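Long-range contacts in myosin-I heavy chain (Dictyostelium discoideum, PDB 5EJS), which moves along actin filaments as an ATP-driven class VII motor in early phagocytosis and adhesion, the part considered here being its C-terminal MyTH4-FERM tail domain: residues 203-208 against 277-282; 321-326 against 437-442; 417-422 against 433-438; 455-460 against 478-483. The protein carries 3 engineered substitutions. One frame throughout, in Å; residues are numbered along the deposited sequence.

Contact 1: 203-208 against 277-282; sequences IDQSTK and YFQVRR
Ile203 and Val280 mark the closest approach of the two backbones, their CA atoms 7.1 Å apart, where the segment 203-208, a turn that runs into strand 207-211, passes beside strand 276-282 in the ubiquitin-like lobe of the FERM domain. Strand 197-201 lies between strand 276-282 and strand 207-211 in the mixed sheet, and the turn links 197-201 to 207-211. The backbones are joined through a water, which accepts from Ile203 N at 2.8 Å and donates to Val280 O at 2.7 Å.

Beyond this bridge the side chains cross rather than run alongside one another. With CG1 anti to the backbone N (chi1 -166°), Ile203 carries CD1 to within 3.5 Å of Arg281 NH1, approaching the guanidinium obliquely. That group is held from two directions: NH1 donates to Gln279 OE1 at 2.9 Å, the acceptor lying at its edge and in its plane, and NH2 forms a salt bridge with Glu316 of helix 303-318. The same helix packs on Ile203, so the turn and the strand both reach the neighbouring helical lobe.

At the more exposed end Gln205 crosses Tyr277 and Gln279 at about right angles, and the planes of the two amides are inclined by 64°. Tyr277 OH is bonded to Glu246 OE2, while Gln205 OE1 accepts from Arg201 NH1.

Contact 2: 321-326 against 437-442; sequences LYTNVN and HTKESK
Lys439 lies lengthwise against the loop 321-326, joining two lobes of the FERM domain: the helical middle lobe, in which this loop links helix 303-318 to helix 327-341, and the PTB-like lobe, in which 437-442 leads into strand 441-446. The approach is a surface contact between loops, centred on Asn324 and Lys439, whose CA atoms are 7.1 Å apart.

Its closely packed part is the aliphatic run of Lys439. CD sits 3.3 Å from Leu321 O and equally near Thr323 OG1, while CE lies 3.4 Å from Thr323 OG1, the threonine side chain crossing the lysine at about a right angle. A chi1 of 51° sets this hydroxyl between the backbone N and the carbonyl carbon of Thr323, facing the methylenes. The chain bends at its last torsion, and NZ donates to the backbone O of Gly320, anchoring the ammonium group in the middle lobe.

Toward solvent the contact thins to the exposed side chains of Asn324, Thr438 and Glu440. Glu440 turns its carboxylate away from the loop, and its backbone N makes a weak bond to Thr438 OG1 within its own segment. Asn324 provides the direct hydrogen bond here: ND2 donates to Thr438 O over 2.8 Å with an N-H...O angle of 150°, the donor lying in the carbonyl plane and the acceptor 14° out of the amide plane.

Contact 3: 417-422 against 433-438; sequences ENPPKA and IFDPHT
A chi1 of -172° places the carboxylate of Asp435 beside its own carbonyl carbon and brings it to Pro419, which follows a cis peptide bond and points toward this segment. The proline ring answers with CG, 3.5 Å from Asp435 OD2, the two side chains crossing at a slant. The other oxygen, OD1, faces its own chain: it takes the N-H of His437 at 3.0 Å on its anti lone pair, an Asx turn, and a weaker bond from Thr438 N. OD2 has a long, weak ion pair with Lys442 NZ.

These groups flank the open end of the beta hairpin 421-426/430-434 in the PTB-like lobe of the FERM domain. Here Pro436 rests its CD and CG against the start of strand 421-426, CD lying 3.4 Å from Lys421 O and 3.9 Å from Ala422 CA. On the buried side Ala422 CB meets Ile433 CG2 at 3.8 Å, and Ile413 of the adjoining strand packs on both residues.

Contact 4: 455-460 against 478-483; sequences FTDDTF and DEHSSI
Ile483 sets its CG2 methyl over the face of the Phe460 ring, 3.6 Å from the centroid and only 4° off the ring normal, a nearly centred CH-pi contact. Placed anti to the backbone N, that methyl reaches both phenylalanines. Phe455 meets it differently: the methyl lies at the ring edge, near its plane, 3.7 Å from CE1. One branch of an isoleucine thereby touches two rings, one by face and one by edge.

In the PTB-like lobe, which has a PH-type fold, this is where the first turn of the C-terminal helix 480-491 packs against the hairpin 452-455/459-463. Leu424 of the other sheet touches both Phe460 and Ile483. Farther out, His480 fits alongside the hairpin turn, its CB 3.7 Å from both Phe455 CD1 and Thr456 O. The turn is closed by the backbone bond from Thr456 N to Thr459 O, and Thr456 OG1 accepts from Thr459 OG1 at 2.7 Å and donates to Asp458 OD1.

How the contacts relate
From the N terminus, contact 1 is the first to close along the chain, completing a loop of 68 residues within the ubiquitin-like lobe before contact 2 opens. Contact 2 spans 110 residues from the middle lobe to the PTB-like lobe. Within that span begins the short hairpin closure of contact 3, whose second segment, 433-438, shares His437 and Thr438 with 437-442, so the two closures share their C-terminal side. There Lys442 N probably bonds Ile433 O at 2.8 Å, as strands 430-434 and 441-446 are neighbours. Contact 4 follows in series, joining the second sheet to the C-terminal helix; its centre is about 18 Å from that of contact 3.

Contact 1: 203-208 against 277-282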
loop_
_atom_site.group_PDB
_atom_site.type_symbol
_atom_site.label_atom_id
_atom_site.label_comp_id
_atom_site.label_asym_id
_atom_site.label_seq_id
_atom_site.Cartn_x
_atom_site.Cartn_y
_atom_site.Cartn_z
ATOM N N ILE A 203 1.569 12.333 3.349
ATOM C CA ILE A 203 1.792 13.216 4.503
ATOM C C ILE A 203 2.893 12.678 5.486
ATOM O O ILE A 203 3.604 13.491 6.098
ATOM C CB ILE A 203 0.435 13.571 5.221
ATOM C CG1 ILE A 203 0.610 14.774 6.207
ATOM C CG2 ILE A 203 -0.245 12.356 5.869
ATOM C CD1 ILE A 203 0.332 16.091 5.559
ATOM N N ASP A 204 3.076 11.332 5.567
ATOM C CA ASP A 204 4.073 10.677 6.425
ATOM C C ASP A 204 5.477 10.683 5.815
ATOM O O ASP A 204 6.422 10.111 6.367
ATOM C CB ASP A 204 3.617 9.261 6.817
ATOM C CG ASP A 204 3.511 8.210 5.719
ATOM O OD1 ASP A 204 3.681 8.562 4.537
ATOM O OD2 ASP A 204 3.228 7.039 6.046
ATOM N N GLN A 205 5.600 11.336 4.662
ATOM C CA GLN A 205 6.802 11.526 3.842
ATOM C C GLN A 205 7.261 10.227 3.169
ATOM O O GLN A 205 8.273 10.245 2.460
ATOM C CB GLN A 205 7.947 12.284 4.561
ATOM C CG GLN A 205 7.652 13.788 4.733
ATOM C CD GLN A 205 7.311 14.560 3.444
ATOM O OE1 GLN A 205 8.126 14.694 2.513
ATOM N NE2 GLN A 205 6.106 15.133 3.383
ATOM N N SER A 206 6.433 9.167 3.233
ATOM C CA SER A 206 6.659 7.916 2.487
ATOM C C SER A 206 6.267 8.206 1.037
ATOM O O SER A 206 5.598 9.203 0.766
ATOM C CB SER A 206 5.866 6.742 3.066
ATOM O OG SER A 206 4.515 6.747 2.651
ATOM N N THR A 207 6.704 7.369 0.112
ATOM C CA THR A 207 6.565 7.572 -1.327
ATOM C C THR A 207 5.967 6.345 -2.019
ATOM O O THR A 207 6.026 5.224 -1.492
ATOM C CB THR A 207 8.002 7.844 -1.819
ATOM O OG1 THR A 207 8.064 8.965 -2.693
ATOM C CG2 THR A 207 8.697 6.607 -2.445
ATOM N N LYS A 208 5.412 6.551 -3.212
ATOM C CA LYS A 208 4.880 5.499 -4.093
ATOM C C LYS A 208 5.206 5.867 -5.532
ATOM O O LYS A 208 5.245 7.044 -5.869
ATOM C CB LYS A 208 3.360 5.242 -3.914
ATOM C CG LYS A 208 2.941 4.528 -2.611
ATOM C CD LYS A 208 3.240 3.028 -2.587
ATOM C CE LYS A 208 3.097 2.387 -1.221
ATOM N NZ LYS A 208 3.332 0.920 -1.287
ATOM N N TYR A 277 7.311 19.008 -5.669
ATOM C CA TYR A 277 7.027 17.580 -5.561
ATOM C C TYR A 277 5.540 17.384 -5.403
ATOM O O TYR A 277 4.846 18.273 -4.925
ATOM C CB TYR A 277 7.845 16.860 -4.473
ATOM C CG TYR A 277 7.508 17.229 -3.049
ATOM C CD1 TYR A 277 6.513 16.550 -2.348
ATOM C CD2 TYR A 277 8.240 18.194 -2.367
ATOM C CE1 TYR A 277 6.209 16.867 -1.023
ATOM C CE2 TYR A 277 7.945 18.521 -1.039
ATOM C CZ TYR A 277 6.933 17.850 -0.371
ATOM O OH TYR A 277 6.611 18.158 0.928
ATOM N N PHE A 278 5.045 16.240 -5.847
ATOM C CA PHE A 278 3.651 15.891 -5.753
ATOM C C PHE A 278 3.391 15.224 -4.401
ATOM O O PHE A 278 4.132 14.324 -3.998
ATOM C CB PHE A 278 3.284 14.934 -6.886
ATOM C CG PHE A 278 3.270 15.501 -8.284
ATOM C CD1 PHE A 278 2.355 16.483 -8.646
ATOM C CD2 PHE A 278 4.109 14.986 -9.269
ATOM C CE1 PHE A 278 2.292 16.956 -9.958
ATOM C CE2 PHE A 278 4.051 15.471 -10.587
ATOM C CZ PHE A 278 3.139 16.449 -10.924
ATOM N N GLN A 279 2.338 15.660 -3.705
ATOM C CA GLN A 279 1.951 15.077 -2.423
ATOM C C GLN A 279 0.459 14.696 -2.448
ATOM O O GLN A 279 -0.372 15.494 -2.881
ATOM C CB GLN A 279 2.283 16.049 -1.259
ATOM C CG GLN A 279 1.703 15.616 0.083
ATOM C CD GLN A 279 2.273 16.333 1.252
ATOM O OE1 GLN A 279 1.708 17.287 1.784
ATOM N NE2 GLN A 279 3.387 15.798 1.742
ATOM N N VAL A 280 0.123 13.489 -1.995
ATOM C CA VAL A 280 -1.271 13.066 -1.891
ATOM C C VAL A 280 -1.833 13.732 -0.650
ATOM O O VAL A 280 -1.168 13.781 0.387
ATOM C CB VAL A 280 -1.444 11.535 -1.861
ATOM C CG1 VAL A 280 -2.833 11.140 -1.368
ATOM C CG2 VAL A 280 -1.180 10.930 -3.231
ATOM N N ARG A 281 -3.046 14.290 -0.780
ATOM C CA ARG A 281 -3.739 14.953 0.311
ATOM C C ARG A 281 -5.189 14.555 0.304
ATOM O O ARG A 281 -5.715 14.193 -0.732
ATOM C CB ARG A 281 -3.616 16.466 0.152
ATOM C CG ARG A 281 -2.181 16.944 0.429
ATOM C CD ARG A 281 -2.061 18.401 0.615
ATOM N NE ARG A 281 -2.570 18.878 1.899
ATOM C CZ ARG A 281 -1.881 18.880 3.034
ATOM N NH1 ARG A 281 -0.691 18.299 3.097
ATOM N NH2 ARG A 281 -2.405 19.412 4.132
ATOM N N ARG A 282 -5.848 14.583 1.464
ATOM C CA ARG A 282 -7.285 14.388 1.502
ATOM C C ARG A 282 -7.840 15.740 1.081
ATOM O O ARG A 282 -7.549 16.786 1.704
ATOM C CB ARG A 282 -7.841 13.979 2.852
ATOM C CG ARG A 282 -9.321 13.796 2.666
ATOM C CD ARG A 282 -9.961 13.037 3.740
ATOM N NE ARG A 282 -11.413 13.063 3.618
ATOM C CZ ARG A 282 -12.202 12.460 4.476
ATOM N NH1 ARG A 282 -11.689 11.741 5.461
ATOM N NH2 ARG A 282 -13.510 12.549 4.351
HETATM O O HOH W 1 -1.054 12.060 2.516
#

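Contact 2: 321-326 against 437-442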
loop_
_atom_site.group_PDB
_atom_site.type_symbol
_atom_site.label_atom_id
_atom_site.label_comp_id
_atom_site.label_asym_id
_atom_site.label_seq_id
_atom_site.Cartn_x
_atom_site.Cartn_y
_atom_site.Cartn_z
ATOM N N LEU A 321 -2.340 26.738 10.487
ATOM C CA LEU A 321 -3.426 27.048 9.562
ATOM C C LEU A 321 -4.733 27.417 10.294
ATOM O O LEU A 321 -5.522 28.231 9.799
ATOM C CB LEU A 321 -3.629 25.898 8.536
ATOM C CG LEU A 321 -4.873 25.963 7.598
ATOM C CD1 LEU A 321 -4.721 27.045 6.549
ATOM C CD2 LEU A 321 -5.122 24.664 6.929
ATOM N N TYR A 322 -4.947 26.839 11.482
ATOM C CA TYR A 322 -6.144 27.060 12.310
ATOM C C TYR A 322 -5.814 27.961 13.498
ATOM O O TYR A 322 -5.545 27.443 14.566
ATOM C CB TYR A 322 -6.693 25.688 12.766
ATOM C CG TYR A 322 -6.927 24.701 11.629
ATOM C CD1 TYR A 322 -7.764 25.023 10.553
ATOM C CD2 TYR A 322 -6.292 23.453 11.614
ATOM C CE1 TYR A 322 -7.924 24.146 9.475
ATOM C CE2 TYR A 322 -6.486 22.546 10.559
ATOM C CZ TYR A 322 -7.310 22.896 9.500
ATOM O OH TYR A 322 -7.457 22.031 8.453
ATOM N N THR A 323 -5.791 29.295 13.320
ATOM C CA THR A 323 -5.320 30.211 14.372
ATOM C C THR A 323 -6.407 31.014 15.081
ATOM O O THR A 323 -6.107 31.676 16.079
ATOM C CB THR A 323 -4.213 31.143 13.831
ATOM O OG1 THR A 323 -4.623 31.788 12.615
ATOM C CG2 THR A 323 -2.910 30.418 13.614
ATOM N N ASN A 324 -7.654 30.941 14.607
ATOM C CA ASN A 324 -8.774 31.650 15.233
ATOM C C ASN A 324 -9.542 30.637 16.054
ATOM O O ASN A 324 -10.647 30.200 15.699
ATOM C CB ASN A 324 -9.608 32.445 14.185
ATOM C CG ASN A 324 -8.822 33.572 13.493
ATOM O OD1 ASN A 324 -7.654 33.854 13.802
ATOM N ND2 ASN A 324 -9.452 34.266 12.549
ATOM N N VAL A 325 -8.837 30.153 17.087
ATOM C CA VAL A 325 -9.261 29.160 18.100
ATOM C C VAL A 325 -8.753 29.777 19.396
ATOM O O VAL A 325 -7.580 30.173 19.447
ATOM C CB VAL A 325 -8.630 27.757 17.827
ATOM C CG1 VAL A 325 -8.679 26.837 19.037
ATOM C CG2 VAL A 325 -9.264 27.080 16.613
ATOM N N ASN A 326 -9.618 29.923 20.413
ATOM C CA ASN A 326 -9.262 30.582 21.671
ATOM C C ASN A 326 -8.327 29.741 22.541
ATOM O O ASN A 326 -8.138 28.557 22.263
ATOM C CB ASN A 326 -10.510 31.040 22.429
ATOM C CG ASN A 326 -11.428 29.955 22.903
ATOM O OD1 ASN A 326 -11.033 28.985 23.565
ATOM N ND2 ASN A 326 -12.694 30.121 22.572
ATOM N N HIS A 437 -3.918 36.896 6.399
ATOM C CA HIS A 437 -3.246 37.412 7.596
ATOM C C HIS A 437 -4.054 37.115 8.868
ATOM O O HIS A 437 -3.557 36.413 9.750
ATOM C CB HIS A 437 -2.968 38.923 7.433
ATOM C CG HIS A 437 -1.920 39.488 8.337
ATOM N ND1 HIS A 437 -2.168 40.622 9.107
ATOM C CD2 HIS A 437 -0.638 39.098 8.526
ATOM C CE1 HIS A 437 -1.039 40.869 9.749
ATOM N NE2 HIS A 437 -0.087 39.987 9.430
ATOM N N THR A 438 -5.304 37.611 8.935
ATOM C CA THR A 438 -6.214 37.426 10.073
ATOM C C THR A 438 -6.924 36.072 10.092
ATOM O O THR A 438 -7.441 35.692 11.147
ATOM C CB THR A 438 -7.273 38.534 10.099
ATOM O OG1 THR A 438 -8.065 38.442 8.920
ATOM C CG2 THR A 438 -6.667 39.930 10.233
ATOM N N LYS A 439 -7.029 35.400 8.910
ATOM C CA LYS A 439 -7.724 34.116 8.667
ATOM C C LYS A 439 -9.234 34.271 8.901
ATOM O O LYS A 439 -9.938 33.305 9.215
ATOM C CB LYS A 439 -7.084 32.933 9.439
ATOM C CG LYS A 439 -5.610 32.793 9.110
ATOM C CD LYS A 439 -5.024 31.453 9.311
ATOM C CE LYS A 439 -3.538 31.674 9.366
ATOM N NZ LYS A 439 -2.788 30.557 8.756
ATOM N N GLU A 440 -9.713 35.509 8.706
ATOM C CA GLU A 440 -11.087 35.955 8.880
ATOM C C GLU A 440 -11.826 35.859 7.535
ATOM O O GLU A 440 -11.290 36.266 6.495
ATOM C CB GLU A 440 -11.077 37.414 9.390
ATOM C CG GLU A 440 -12.442 38.007 9.719
ATOM C CD GLU A 440 -12.670 39.481 9.408
ATOM O OE1 GLU A 440 -11.774 40.148 8.839
ATOM O OE2 GLU A 440 -13.725 39.997 9.839
ATOM N N SER A 441 -13.055 35.323 7.560
ATOM C CA SER A 441 -13.883 35.212 6.363
ATOM C C SER A 441 -14.477 36.571 6.064
ATOM O O SER A 441 -15.119 37.172 6.938
ATOM C CB SER A 441 -14.985 34.169 6.560
ATOM O OG SER A 441 -15.985 34.196 5.552
ATOM N N LYS A 442 -14.225 37.072 4.848
ATOM C CA LYS A 442 -14.698 38.380 4.400
ATOM C C LYS A 442 -15.994 38.233 3.627
ATOM O O LYS A 442 -16.869 39.101 3.703
ATOM C CB LYS A 442 -13.630 39.074 3.546
ATOM C CG LYS A 442 -12.339 39.320 4.298
ATOM C CD LYS A 442 -12.097 40.802 4.574
ATOM C CE LYS A 442 -10.846 41.006 5.390
ATOM N NZ LYS A 442 -10.144 42.265 5.017
#

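Contact 3: 417-422 against 433-438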
loop_
_atom_site.group_PDB
_atom_site.type_symbol
_atom_site.label_atom_id
_atom_site.label_comp_id
_atom_site.label_asym_id
_atom_site.label_seq_id
_atom_site.Cartn_x
_atom_site.Cartn_y
_atom_site.Cartn_z
ATOM N N GLU A 417 -10.903 44.319 -4.230
ATOM C CA GLU A 417 -11.409 44.542 -2.871
ATOM C C GLU A 417 -10.318 44.221 -1.836
ATOM O O GLU A 417 -9.243 43.739 -2.200
ATOM C CB GLU A 417 -12.631 43.642 -2.612
ATOM C CG GLU A 417 -13.851 43.959 -3.455
ATOM C CD GLU A 417 -15.085 43.147 -3.111
ATOM O OE1 GLU A 417 -14.986 41.904 -2.990
ATOM O OE2 GLU A 417 -16.165 43.766 -2.971
ATOM N N ASN A 418 -10.594 44.499 -0.542
ATOM C CA ASN A 418 -9.658 44.253 0.554
ATOM C C ASN A 418 -9.873 42.883 1.232
ATOM O O ASN A 418 -11.002 42.554 1.616
ATOM C CB ASN A 418 -9.656 45.412 1.560
ATOM C CG ASN A 418 -8.787 46.566 1.102
ATOM O OD1 ASN A 418 -9.242 47.521 0.458
ATOM N ND2 ASN A 418 -7.482 46.427 1.305
ATOM N N PRO A 419 -8.809 42.056 1.361
ATOM C CA PRO A 419 -7.420 42.300 0.938
ATOM C C PRO A 419 -7.180 42.038 -0.556
ATOM O O PRO A 419 -7.896 41.219 -1.142
ATOM C CB PRO A 419 -6.618 41.372 1.861
ATOM C CG PRO A 419 -7.536 40.208 2.116
ATOM C CD PRO A 419 -8.955 40.731 1.995
ATOM N N PRO A 420 -6.217 42.744 -1.207
ATOM C CA PRO A 420 -5.961 42.497 -2.639
ATOM C C PRO A 420 -5.426 41.091 -2.909
ATOM O O PRO A 420 -5.760 40.518 -3.935
ATOM C CB PRO A 420 -4.942 43.580 -3.026
ATOM C CG PRO A 420 -4.976 44.570 -1.912
ATOM C CD PRO A 420 -5.299 43.775 -0.684
ATOM N N LYS A 421 -4.603 40.537 -1.999
ATOM C CA LYS A 421 -4.076 39.173 -2.101
ATOM C C LYS A 421 -4.883 38.367 -1.060
ATOM O O LYS A 421 -4.717 38.573 0.149
ATOM C CB LYS A 421 -2.567 39.143 -1.816
ATOM C CG LYS A 421 -1.728 38.681 -2.986
ATOM C CD LYS A 421 -0.241 38.700 -2.642
ATOM C CE LYS A 421 0.659 38.867 -3.837
ATOM N NZ LYS A 421 0.742 40.282 -4.278
ATOM N N ALA A 422 -5.837 37.538 -1.533
ATOM C CA ALA A 422 -6.742 36.769 -0.669
ATOM C C ALA A 422 -6.764 35.261 -0.961
ATOM O O ALA A 422 -6.062 34.771 -1.850
ATOM C CB ALA A 422 -8.146 37.349 -0.751
ATOM N N ILE A 433 -14.179 33.914 0.783
ATOM C CA ILE A 433 -12.959 34.694 0.611
ATOM C C ILE A 433 -12.436 34.927 2.024
ATOM O O ILE A 433 -13.178 35.392 2.897
ATOM C CB ILE A 433 -13.152 36.004 -0.193
ATOM C CG1 ILE A 433 -13.602 35.719 -1.648
ATOM C CG2 ILE A 433 -11.875 36.858 -0.175
ATOM C CD1 ILE A 433 -12.578 34.891 -2.584
ATOM N N PHE A 434 -11.195 34.516 2.262
ATOM C CA PHE A 434 -10.540 34.662 3.559
ATOM C C PHE A 434 -9.325 35.575 3.457
ATOM O O PHE A 434 -8.561 35.501 2.473
ATOM C CB PHE A 434 -10.074 33.291 4.075
ATOM C CG PHE A 434 -11.134 32.437 4.708
ATOM C CD1 PHE A 434 -11.921 31.586 3.931
ATOM C CD2 PHE A 434 -11.317 32.441 6.085
ATOM C CE1 PHE A 434 -12.894 30.778 4.518
ATOM C CE2 PHE A 434 -12.295 31.641 6.672
ATOM C CZ PHE A 434 -13.075 30.815 5.881
ATOM N N ASP A 435 -9.117 36.408 4.504
ATOM C CA ASP A 435 -7.943 37.268 4.615
ATOM C C ASP A 435 -6.782 36.334 5.042
ATOM O O ASP A 435 -6.904 35.705 6.094
ATOM C CB ASP A 435 -8.183 38.345 5.680
ATOM C CG ASP A 435 -7.112 39.422 5.747
ATOM O OD1 ASP A 435 -5.939 39.081 6.015
ATOM O OD2 ASP A 435 -7.457 40.612 5.588
ATOM N N PRO A 436 -5.681 36.187 4.270
ATOM C CA PRO A 436 -4.617 35.251 4.694
ATOM C C PRO A 436 -3.868 35.608 5.980
ATOM O O PRO A 436 -3.195 34.732 6.541
ATOM C CB PRO A 436 -3.641 35.252 3.510
ATOM C CG PRO A 436 -4.378 35.870 2.379
ATOM C CD PRO A 436 -5.357 36.825 2.979
ATOM N N HIS A 437 -3.918 36.896 6.399
ATOM C CA HIS A 437 -3.246 37.412 7.596
ATOM C C HIS A 437 -4.054 37.115 8.868
ATOM O O HIS A 437 -3.557 36.413 9.750
ATOM C CB HIS A 437 -2.968 38.923 7.433
ATOM C CG HIS A 437 -1.920 39.488 8.337
ATOM N ND1 HIS A 437 -2.168 40.622 9.107
ATOM C CD2 HIS A 437 -0.638 39.098 8.526
ATOM C CE1 HIS A 437 -1.039 40.869 9.749
ATOM N NE2 HIS A 437 -0.087 39.987 9.430
ATOM N N THR A 438 -5.304 37.611 8.935
ATOM C CA THR A 438 -6.214 37.426 10.073
ATOM C C THR A 438 -6.924 36.072 10.092
ATOM O O THR A 438 -7.441 35.692 11.147
ATOM C CB THR A 438 -7.273 38.534 10.099
ATOM O OG1 THR A 438 -8.065 38.442 8.920
ATOM C CG2 THR A 438 -6.667 39.930 10.233
#

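Contact 4: 455-460 against 478-483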
loop_
_atom_site.group_PDB
_atom_site.type_symbol
_atom_site.label_atom_id
_atom_site.label_comp_id
_atom_site.label_asym_id
_atom_site.label_seq_id
_atom_site.Cartn_x
_atom_site.Cartn_y
_atom_site.Cartn_z
ATOM N N PHE A 455 -14.962 30.937 -16.262
ATOM C CA PHE A 455 -13.506 30.889 -16.193
ATOM C C PHE A 455 -12.844 31.428 -17.440
ATOM O O PHE A 455 -13.354 31.255 -18.543
ATOM C CB PHE A 455 -13.016 29.434 -16.013
ATOM C CG PHE A 455 -13.525 28.732 -14.788
ATOM C CD1 PHE A 455 -12.835 28.814 -13.584
ATOM C CD2 PHE A 455 -14.709 27.999 -14.827
ATOM C CE1 PHE A 455 -13.307 28.159 -12.453
ATOM C CE2 PHE A 455 -15.199 27.374 -13.682
ATOM C CZ PHE A 455 -14.502 27.470 -12.499
ATOM N N THR A 456 -11.675 32.043 -17.255
ATOM C CA THR A 456 -10.755 32.491 -18.303
ATOM C C THR A 456 -9.398 31.927 -17.861
ATOM O O THR A 456 -9.307 31.356 -16.771
ATOM C CB THR A 456 -10.739 34.033 -18.518
ATOM O OG1 THR A 456 -9.978 34.679 -17.499
ATOM C CG2 THR A 456 -12.127 34.656 -18.655
ATOM N N ASP A 457 -8.349 32.086 -18.671
ATOM C CA ASP A 457 -7.022 31.586 -18.293
ATOM C C ASP A 457 -6.396 32.362 -17.117
ATOM O O ASP A 457 -5.386 31.912 -16.567
ATOM C CB ASP A 457 -6.076 31.525 -19.512
ATOM C CG ASP A 457 -6.579 30.597 -20.606
ATOM O OD1 ASP A 457 -7.516 30.999 -21.343
ATOM O OD2 ASP A 457 -6.090 29.445 -20.682
ATOM N N ASP A 458 -7.010 33.489 -16.699
ATOM C CA ASP A 458 -6.509 34.271 -15.573
ATOM C C ASP A 458 -7.608 34.733 -14.590
ATOM O O ASP A 458 -7.293 35.480 -13.665
ATOM C CB ASP A 458 -5.650 35.455 -16.059
ATOM C CG ASP A 458 -6.370 36.537 -16.858
ATOM O OD1 ASP A 458 -7.577 36.363 -17.157
ATOM O OD2 ASP A 458 -5.725 37.556 -17.191
ATOM N N THR A 459 -8.878 34.285 -14.757
ATOM C CA THR A 459 -9.961 34.667 -13.824
ATOM C C THR A 459 -10.950 33.555 -13.480
ATOM O O THR A 459 -11.087 32.579 -14.225
ATOM C CB THR A 459 -10.792 35.887 -14.299
ATOM O OG1 THR A 459 -11.566 35.546 -15.455
ATOM C CG2 THR A 459 -9.972 37.142 -14.515
ATOM N N PHE A 460 -11.667 33.749 -12.357
ATOM C CA PHE A 460 -12.770 32.930 -11.863
ATOM C C PHE A 460 -13.867 33.925 -11.486
ATOM O O PHE A 460 -13.584 34.936 -10.842
ATOM C CB PHE A 460 -12.363 32.051 -10.645
ATOM C CG PHE A 460 -13.499 31.377 -9.901
ATOM C CD1 PHE A 460 -14.422 30.584 -10.573
ATOM C CD2 PHE A 460 -13.647 31.539 -8.535
ATOM C CE1 PHE A 460 -15.479 29.970 -9.889
ATOM C CE2 PHE A 460 -14.699 30.915 -7.852
ATOM C CZ PHE A 460 -15.588 30.114 -8.532
ATOM N N ASP A 478 -4.896 31.854 -11.960
ATOM C CA ASP A 478 -4.576 30.980 -13.098
ATOM C C ASP A 478 -4.965 29.505 -12.793
ATOM O O ASP A 478 -4.615 28.586 -13.565
ATOM C CB ASP A 478 -3.072 31.063 -13.420
ATOM C CG ASP A 478 -2.157 30.527 -12.325
ATOM O OD1 ASP A 478 -2.541 30.606 -11.121
ATOM O OD2 ASP A 478 -1.051 30.045 -12.662
ATOM N N GLU A 479 -5.663 29.270 -11.663
ATOM C CA GLU A 479 -6.042 27.924 -11.263
ATOM C C GLU A 479 -7.447 27.509 -11.702
ATOM O O GLU A 479 -8.107 26.767 -10.983
ATOM C CB GLU A 479 -5.880 27.801 -9.751
ATOM C CG GLU A 479 -4.431 27.867 -9.304
ATOM C CD GLU A 479 -4.216 27.546 -7.847
ATOM O OE1 GLU A 479 -3.872 28.488 -7.096
ATOM O OE2 GLU A 479 -4.424 26.371 -7.448
ATOM N N HIS A 480 -7.906 27.953 -12.880
ATOM C CA HIS A 480 -9.245 27.652 -13.407
ATOM C C HIS A 480 -9.571 26.157 -13.374
ATOM O O HIS A 480 -10.687 25.783 -12.993
ATOM C CB HIS A 480 -9.438 28.209 -14.842
ATOM C CG HIS A 480 -8.411 27.730 -15.821
ATOM N ND1 HIS A 480 -8.624 26.607 -16.604
ATOM C CD2 HIS A 480 -7.167 28.210 -16.078
ATOM C CE1 HIS A 480 -7.503 26.431 -17.302
ATOM N NE2 HIS A 480 -6.593 27.362 -17.015
ATOM N N SER A 481 -8.595 25.312 -13.757
ATOM C CA SER A 481 -8.771 23.876 -13.848
ATOM C C SER A 481 -9.108 23.257 -12.519
ATOM O O SER A 481 -10.142 22.577 -12.425
ATOM C CB SER A 481 -7.576 23.206 -14.506
ATOM O OG SER A 481 -7.907 21.863 -14.815
ATOM N N SER A 482 -8.283 23.526 -11.475
ATOM C CA SER A 482 -8.510 23.037 -10.114
ATOM C C SER A 482 -9.786 23.615 -9.535
ATOM O O SER A 482 -10.532 22.868 -8.928
ATOM C CB SER A 482 -7.349 23.427 -9.225
ATOM O OG SER A 482 -6.199 22.760 -9.702
ATOM N N ILE A 483 -10.034 24.931 -9.709
ATOM C CA ILE A 483 -11.220 25.582 -9.189
ATOM C C ILE A 483 -12.483 24.932 -9.758
ATOM O O ILE A 483 -13.396 24.610 -8.984
ATOM C CB ILE A 483 -11.199 27.125 -9.342
ATOM C CG1 ILE A 483 -10.041 27.729 -8.541
ATOM C CG2 ILE A 483 -12.541 27.738 -8.856
ATOM C CD1 ILE A 483 -9.658 29.114 -8.915
#